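Local structure of biofilm growth-associated repressor (Xylella fastidiosa, 3PQK) at residues B[36-39]-B[40-43]; B[81-84]-B[85-88]. The protein represses transcription of its own operon by binding a palindromic AT-rich sequence that spans the -10 region of the blh promoter. All coordinates share one frame; numbering follows the deposited sequence.

Overall arrangement
Both contacts lie where a loop turns into the first turn of a helix, within one winged-helix domain of the ArsR type. Contact 1 comes first along the chain: residues 36-43 lead out of the loop after helix 23-33 and start helix 39-46, where the predicted helix-turn-helix (39-62) begins. Contact 2, residues 81-88, follows strand 76-79 of the two-stranded wing and starts helix 84-96. Their centres are 20 Å apart on opposite sides of the chain's centre, and their nearest atoms stay about 9 Å apart. Helix 23-33 packs against both. Contact 1 thus opens the predicted DNA-binding motif, whereas contact 2 faces the second subunit of the dimer.

Contact 1: residues B[36-39]-B[40-43]; sequences EFSV and GELE
Glu41 folds back from the first turn of its helix toward Ser38, and each residue holds the other's backbone N-H. Glu41 OE1 takes the N-H of Ser38 at 2.9 Å in a nearly straight bond (166°), through its anti side and somewhat out of the carboxylate plane. In return Ser38 OG accepts from Glu41 N, a weak bond at 3.3 Å. For this the serine hydroxyl sits between its own backbone N and carbonyl carbon (chi1 79°), which turns OG to the helix start. The reciprocal pair is a capping box with Ser38 as N-cap, and it opens helix 39-46 at the beginning of the predicted DNA-binding helix-turn-helix. Serine suits the site because its short hydroxyl can stand in for a missing helical carbonyl; the extended glutamate chain reaches back to the Ser38 N-H. A water gives Gly40 N a partner at 2.9 Å and also bonds to Ser38 OG. Beside the box, the Phe37 ring crosses the Glu41 side chain at about a right angle, the carboxylate plane turned 73° from the ring and OE1 near the ring edge. Phe37 CB meets Leu42 CD2 at 3.7 Å, and both apolar side chains continue onto Thr31 and Leu32 of helix 23-33, while Leu42 also rests on Leu57 of helix 52-62.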
loop_
_atom_site.group_PDB
_atom_site.type_symbol
_atom_site.label_atom_id
_atom_site.label_comp_id
_atom_site.label_asym_id
_atom_site.label_seq_id
_atom_site.Cartn_x
_atom_site.Cartn_y
_atom_site.Cartn_z
ATOM N N GLU B 36 -8.111 -19.166 -6.715
ATOM C CA GLU B 36 -9.081 -19.432 -5.643
ATOM C C GLU B 36 -8.596 -20.567 -4.778
ATOM O O GLU B 36 -8.178 -21.592 -5.316
ATOM C CB GLU B 36 -10.450 -19.824 -6.233
ATOM C CG GLU B 36 -11.029 -18.815 -7.214
ATOM C CD GLU B 36 -12.450 -19.054 -7.693
ATOM O OE1 GLU B 36 -13.095 -20.021 -7.224
ATOM O OE2 GLU B 36 -12.926 -18.256 -8.533
ATOM N N PHE B 37 -8.633 -20.405 -3.448
ATOM C CA PHE B 37 -8.188 -21.465 -2.546
ATOM C C PHE B 37 -9.165 -21.693 -1.418
ATOM O O PHE B 37 -9.815 -20.752 -0.956
ATOM C CB PHE B 37 -6.797 -21.163 -1.967
ATOM C CG PHE B 37 -5.702 -21.089 -3.003
ATOM C CD1 PHE B 37 -5.129 -22.248 -3.516
ATOM C CD2 PHE B 37 -5.285 -19.868 -3.509
ATOM C CE1 PHE B 37 -4.127 -22.179 -4.490
ATOM C CE2 PHE B 37 -4.269 -19.799 -4.477
ATOM C CZ PHE B 37 -3.696 -20.958 -4.959
ATOM N N SER B 38 -9.210 -22.938 -0.920
ATOM C CA SER B 38 -10.090 -23.252 0.182
ATOM C C SER B 38 -9.351 -22.848 1.441
ATOM O O SER B 38 -8.170 -22.530 1.361
ATOM C CB SER B 38 -10.444 -24.741 0.177
ATOM O OG SER B 38 -9.372 -25.496 0.715
ATOM N N VAL B 39 -10.017 -22.875 2.595
ATOM C CA VAL B 39 -9.416 -22.522 3.880
ATOM C C VAL B 39 -8.280 -23.479 4.239
ATOM O O VAL B 39 -7.245 -23.033 4.735
ATOM C CB VAL B 39 -10.494 -22.315 4.996
ATOM C CG1 VAL B 39 -11.228 -23.614 5.364
ATOM C CG2 VAL B 39 -9.922 -21.643 6.236
ATOM N N GLY B 40 -8.454 -24.765 3.927
ATOM C CA GLY B 40 -7.445 -25.797 4.161
ATOM C C GLY B 40 -6.199 -25.581 3.337
ATOM O O GLY B 40 -5.097 -25.712 3.850
ATOM N N GLU B 41 -6.366 -25.222 2.051
ATOM C CA GLU B 41 -5.281 -24.924 1.133
ATOM C C GLU B 41 -4.531 -23.663 1.558
ATOM O O GLU B 41 -3.293 -23.604 1.438
ATOM C CB GLU B 41 -5.820 -24.748 -0.278
ATOM C CG GLU B 41 -6.452 -26.020 -0.794
ATOM C CD GLU B 41 -7.144 -25.948 -2.135
ATOM O OE1 GLU B 41 -7.743 -24.906 -2.472
ATOM O OE2 GLU B 41 -7.090 -26.963 -2.859
ATOM N N LEU B 42 -5.272 -22.644 2.056
ATOM C CA LEU B 42 -4.642 -21.404 2.523
ATOM C C LEU B 42 -3.786 -21.689 3.750
ATOM O O LEU B 42 -2.653 -21.230 3.820
ATOM C CB LEU B 42 -5.699 -20.292 2.788
ATOM C CG LEU B 42 -6.345 -19.726 1.521
ATOM C CD1 LEU B 42 -7.612 -18.999 1.822
ATOM C CD2 LEU B 42 -5.363 -18.926 0.670
ATOM N N GLU B 43 -4.310 -22.489 4.684
ATOM C CA GLU B 43 -3.631 -22.863 5.925
ATOM C C GLU B 43 -2.305 -23.561 5.650
ATOM O O GLU B 43 -1.315 -23.249 6.303
ATOM C CB GLU B 43 -4.542 -23.738 6.799
ATOM C CG GLU B 43 -3.860 -24.384 8.001
ATOM C CD GLU B 43 -4.758 -25.261 8.850
ATOM O OE1 GLU B 43 -5.268 -24.765 9.881
ATOM O OE2 GLU B 43 -4.957 -26.443 8.483
HETATM O O HOH W 1 -10.656 -26.602 3.269
#

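Contact 2: residues B[81-84]-B[85-88]; sequences EAKA and AQLV
Lys83 and Gln86, three residues apart, join their side chains over the start of helix 84-96. The lysine chain begins by pointing away from the helix that follows. CG stands opposite the backbone N (chi1 -175°), and a bend at the next torsion (chi2 71°) brings the outer half of the chain round toward Gln86. From there CD lies 3.7 Å from Gln86 NE2, crossing the amide at a slant, and CE is equally far from Gln86 OE1. At the tip NZ donates to Gln86 OE1 at 2.8 Å, approaching tilted 31° from the plane of the amide carbonyl. The main polar partner of the ammonium is the carbonyl O of Ile94 of the second subunit, and the ring of Phe95 there adds a cation-pi interaction. A long, flexible cation suits a place where one group must serve a glutamine of the helix it precedes and a partner chain together; glutamine supplies an uncharged carbonyl for it. Gln86 meanwhile lays its CB 3.3 Å from Lys83 O, the same oxygen that accepts the Gln86 N-H at 3.1 Å. Ala85 N bonds to Ala82 O, and these two i to i+3 bonds give the opening turn a 3-10-like pattern before Val88 N reaches Ala84 O, i to i+4. The small methyl of Ala85 fits beside the backbone here, its CB 3.4 Å from Ala82 O. Beyond the turn, Leu87 packs on Leu16, Leu17 and Leu20 of helix 3-20 and on Leu91 of the second subunit, while Val88 faces Val29 and Val33 of helix 23-33, so the helix that follows strand 76-79 packs on helices 3-20 and 23-33 of its own chain and on the second subunit.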
loop_
_atom_site.group_PDB
_atom_site.type_symbol
_atom_site.label_atom_id
_atom_site.label_comp_id
_atom_site.label_asym_id
_atom_site.label_seq_id
_atom_site.Cartn_x
_atom_site.Cartn_y
_atom_site.Cartn_z
ATOM N N GLU B 81 -13.069 -8.176 -7.709
ATOM C CA GLU B 81 -12.649 -7.528 -8.948
ATOM C C GLU B 81 -12.694 -6.000 -8.796
ATOM O O GLU B 81 -12.520 -5.252 -9.768
ATOM C CB GLU B 81 -13.489 -8.022 -10.129
ATOM C CG GLU B 81 -13.149 -9.435 -10.568
ATOM C CD GLU B 81 -13.868 -9.871 -11.830
ATOM O OE1 GLU B 81 -15.087 -10.150 -11.755
ATOM O OE2 GLU B 81 -13.215 -9.922 -12.897
ATOM N N ALA B 82 -12.838 -5.550 -7.543
ATOM C CA ALA B 82 -12.889 -4.144 -7.163
ATOM C C ALA B 82 -11.536 -3.473 -7.309
ATOM O O ALA B 82 -10.516 -4.132 -7.553
ATOM C CB ALA B 82 -13.377 -4.027 -5.723
ATOM N N LYS B 83 -11.535 -2.150 -7.125
ATOM C CA LYS B 83 -10.380 -1.264 -7.194
ATOM C C LYS B 83 -9.184 -1.758 -6.358
ATOM O O LYS B 83 -8.070 -1.706 -6.846
ATOM C CB LYS B 83 -10.813 0.172 -6.798
ATOM C CG LYS B 83 -9.740 1.250 -6.943
ATOM C CD LYS B 83 -9.457 1.558 -8.388
ATOM C CE LYS B 83 -8.466 2.681 -8.485
ATOM N NZ LYS B 83 -7.748 2.627 -9.773
ATOM N N ALA B 84 -9.416 -2.247 -5.129
ATOM C CA ALA B 84 -8.385 -2.768 -4.226
ATOM C C ALA B 84 -7.541 -3.948 -4.797
ATOM O O ALA B 84 -6.381 -4.128 -4.400
ATOM C CB ALA B 84 -9.014 -3.190 -2.921
ATOM N N ALA B 85 -8.124 -4.753 -5.703
ATOM C CA ALA B 85 -7.415 -5.885 -6.317
ATOM C C ALA B 85 -6.227 -5.396 -7.160
ATOM O O ALA B 85 -5.227 -6.112 -7.283
ATOM C CB ALA B 85 -8.369 -6.714 -7.173
ATOM N N GLN B 86 -6.318 -4.146 -7.672
ATOM C CA GLN B 86 -5.247 -3.505 -8.457
ATOM C C GLN B 86 -4.047 -3.244 -7.539
ATOM O O GLN B 86 -2.904 -3.467 -7.933
ATOM C CB GLN B 86 -5.737 -2.173 -9.082
ATOM C CG GLN B 86 -6.802 -2.289 -10.202
ATOM C CD GLN B 86 -7.368 -0.920 -10.631
ATOM O OE1 GLN B 86 -6.709 0.123 -10.545
ATOM N NE2 GLN B 86 -8.615 -0.877 -11.103
ATOM N N LEU B 87 -4.307 -2.855 -6.290
ATOM C CA LEU B 87 -3.229 -2.606 -5.334
ATOM C C LEU B 87 -2.590 -3.945 -4.928
ATOM O O LEU B 87 -1.356 -4.051 -4.884
ATOM C CB LEU B 87 -3.725 -1.814 -4.107
ATOM C CG LEU B 87 -2.691 -1.613 -2.947
ATOM C CD1 LEU B 87 -1.423 -0.901 -3.432
ATOM C CD2 LEU B 87 -3.319 -0.869 -1.779
ATOM N N VAL B 88 -3.431 -4.958 -4.678
ATOM C CA VAL B 88 -2.993 -6.316 -4.312
ATOM C C VAL B 88 -2.066 -6.840 -5.429
ATOM O O VAL B 88 -0.961 -7.288 -5.140
ATOM C CB VAL B 88 -4.171 -7.281 -4.050
ATOM C CG1 VAL B 88 -3.658 -8.701 -3.817
ATOM C CG2 VAL B 88 -5.010 -6.831 -2.854
#